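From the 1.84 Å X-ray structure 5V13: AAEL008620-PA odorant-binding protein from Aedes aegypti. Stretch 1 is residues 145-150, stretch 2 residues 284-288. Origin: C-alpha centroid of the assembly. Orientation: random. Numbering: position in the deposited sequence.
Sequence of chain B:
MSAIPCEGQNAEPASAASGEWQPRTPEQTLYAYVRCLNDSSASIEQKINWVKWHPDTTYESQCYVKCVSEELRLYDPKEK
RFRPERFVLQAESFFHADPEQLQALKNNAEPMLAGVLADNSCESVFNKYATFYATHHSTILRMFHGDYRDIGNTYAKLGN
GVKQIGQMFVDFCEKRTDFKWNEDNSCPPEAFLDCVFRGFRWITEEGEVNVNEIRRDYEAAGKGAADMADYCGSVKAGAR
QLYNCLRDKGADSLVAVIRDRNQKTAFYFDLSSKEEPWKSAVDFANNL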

# COMPACT_ATOMS: atom_id res chain seq x y z
N HIS B 145 -16.80 5.77 0.34
CA HIS B 145 -15.97 4.57 0.53
C HIS B 145 -16.77 3.36 1.00
O HIS B 145 -16.23 2.45 1.63
CB HIS B 145 -14.82 4.88 1.49
CG HIS B 145 -14.12 6.16 1.15
ND1 HIS B 145 -13.62 6.41 -0.11
CD2 HIS B 145 -13.92 7.28 1.87
CE1 HIS B 145 -13.11 7.62 -0.15
NE2 HIS B 145 -13.27 8.17 1.05
N GLY B 146 -18.05 3.32 0.64
CA GLY B 146 -18.89 2.19 1.00
C GLY B 146 -18.76 0.97 0.12
O GLY B 146 -19.22 -0.10 0.52
N ASP B 147 -18.14 1.09 -1.06
CA ASP B 147 -18.08 0.00 -2.05
C ASP B 147 -16.63 -0.46 -2.14
O ASP B 147 -15.76 0.30 -2.58
CB ASP B 147 -18.60 0.49 -3.40
CG ASP B 147 -18.69 -0.60 -4.46
OD1 ASP B 147 -18.07 -1.69 -4.32
OD2 ASP B 147 -19.39 -0.36 -5.48
N TYR B 148 -16.36 -1.70 -1.72
CA TYR B 148 -14.99 -2.18 -1.64
C TYR B 148 -14.40 -2.54 -3.00
O TYR B 148 -13.23 -2.90 -3.08
CB TYR B 148 -14.89 -3.39 -0.71
CG TYR B 148 -14.98 -3.00 0.76
CD1 TYR B 148 -15.04 -1.67 1.14
CD2 TYR B 148 -14.98 -3.97 1.75
CE1 TYR B 148 -15.13 -1.31 2.48
CE2 TYR B 148 -15.06 -3.62 3.09
CZ TYR B 148 -15.13 -2.29 3.45
OH TYR B 148 -15.21 -1.95 4.78
N ARG B 149 -15.19 -2.48 -4.08
CA ARG B 149 -14.59 -2.61 -5.40
C ARG B 149 -13.59 -1.50 -5.69
O ARG B 149 -12.73 -1.67 -6.56
CB ARG B 149 -15.68 -2.62 -6.48
CG ARG B 149 -16.49 -3.90 -6.52
CD ARG B 149 -17.57 -3.84 -7.59
NE ARG B 149 -18.54 -2.78 -7.32
CZ ARG B 149 -19.62 -2.56 -8.06
NH1 ARG B 149 -19.86 -3.33 -9.12
NH2 ARG B 149 -20.46 -1.58 -7.75
N ASP B 150 -13.69 -0.38 -4.97
CA ASP B 150 -12.83 0.79 -5.15
C ASP B 150 -11.69 0.86 -4.15
O ASP B 150 -10.90 1.80 -4.22
CB ASP B 150 -13.65 2.08 -5.00
CG ASP B 150 -14.78 2.18 -5.99
OD1 ASP B 150 -14.62 1.71 -7.13
OD2 ASP B 150 -15.85 2.73 -5.61
N PHE B 284 -21.82 -6.83 2.80
CA PHE B 284 -22.51 -5.86 1.95
C PHE B 284 -21.53 -5.09 1.08
O PHE B 284 -21.74 -4.93 -0.13
CB PHE B 284 -23.34 -4.89 2.80
CG PHE B 284 -24.11 -3.89 2.00
CD1 PHE B 284 -25.37 -4.21 1.51
CD2 PHE B 284 -23.59 -2.64 1.75
CE1 PHE B 284 -26.09 -3.30 0.78
CE2 PHE B 284 -24.31 -1.72 1.02
CZ PHE B 284 -25.57 -2.06 0.53
N ALA B 285 -20.46 -4.58 1.70
CA ALA B 285 -19.51 -3.74 0.97
C ALA B 285 -18.74 -4.54 -0.09
O ALA B 285 -18.34 -3.98 -1.11
CB ALA B 285 -18.52 -3.10 1.94
N ASN B 286 -18.55 -5.84 0.15
CA ASN B 286 -17.73 -6.67 -0.74
C ASN B 286 -18.47 -7.09 -1.99
O ASN B 286 -17.83 -7.37 -3.01
CB ASN B 286 -17.26 -7.92 -0.01
CG ASN B 286 -15.87 -7.79 0.53
OD1 ASN B 286 -15.07 -7.00 0.04
ND2 ASN B 286 -15.56 -8.59 1.55
N ASN B 287 -19.79 -7.19 -1.93
CA ASN B 287 -20.55 -7.82 -3.00
C ASN B 287 -21.62 -6.87 -3.52
O ASN B 287 -22.80 -7.22 -3.62
CB ASN B 287 -21.13 -9.15 -2.51
CG ASN B 287 -20.07 -10.08 -1.93
OD1 ASN B 287 -19.40 -10.82 -2.66
ND2 ASN B 287 -19.91 -10.04 -0.61
N LEU B 288 -21.21 -5.66 -3.86
CA LEU B 288 -22.10 -4.71 -4.51
C LEU B 288 -22.03 -4.87 -6.03
O LEU B 288 -22.94 -4.45 -6.75
CB LEU B 288 -21.76 -3.27 -4.11
CG LEU B 288 -22.35 -2.79 -2.79
CD1 LEU B 288 -21.71 -1.49 -2.34
CD2 LEU B 288 -23.85 -2.61 -2.92
O HOH W 1 -18.51 -4.41 -3.78

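The contact joins a segment without regular helix or strand, residues 145-150, to the last turn of a helix and the tail that follows it, two pieces of one chain at least 137 residues apart wherever they touch. The backbones come close at two pairs: the CA of Asp147 lies 5.0 Å from the CA of Ala285, and the CA of Tyr148 lies 5.3 Å from the CA of Asn286. At this spacing the backbones are close enough for a direct hydrogen bond, and a methyl packs beside it.

The bond is made at the end of the helix, where carbonyls begin to run out of amide partners. Asn287 is the first residue to leave helical phi/psi, and its N makes a weak hydrogen bond, 3.5 Å long, to the O of Phe284. The next carbonyl, that of Ala285, turns to the other stretch: Tyr148 N donates to Ala285 O at 3.1 Å with an angle of 164° at the hydrogen, the one direct hydrogen bond across the contact. The loop supports its own shape with a bond from Asp150 N to Asp147 O, 3.2 Å.

A water occupies the space beside this bond. It donates to Ala285 O at 2.7 Å and to Asp147 OD1 at 2.8 Å, and it accepts from Leu288 N at 3.0 Å. Ala285 O thus serves two donors. Asp147 OD1 and Ala285 O, 4.0 Å apart, are both acceptors and cannot bond to each other; the water, donating to each, links them.

Among the side chains, Ala285 sets the fit. Its CB points toward the loop and sits 3.5 Å from the centroid of the Tyr148 ring, only 5° off the ring normal, a nearly ideal CH-pi contact. The same methyl lies 3.4 Å from Gly146 O, so a single carbon packs against both a ring face and a backbone carbonyl. Asn286 approaches the ring differently. Its CA-to-CB bond points away from the loop, yet the end of the side chain comes nearer, placing OD1 3.5 Å from Tyr148 CD2, at the ring edge and near its plane.

Asp147 and Arg149 form the second unit. Asp147 OD1 accepts from the backbone N of Arg149 at 3.0 Å, and the guanidinium closes back on the same carboxylate, with a salt bridge from Arg149 NH2 to Asp147 OD2 at 2.8 Å and NE within 3.2 Å of both OD1 and OD2. Held this way, the guanidinium offers one face to the chain's last residue, its CZ 3.9 Å from Leu288 C. Leu288 also brings CD1 to 3.8 Å from Asp147 CG and 4.0 Å from Gly146 O.

The rule to read here is economical: one methyl over a ring face, one backbone bond at a helix end, and a carboxylate shared between Arg149, through its backbone N and its guanidinium, and a bridging water.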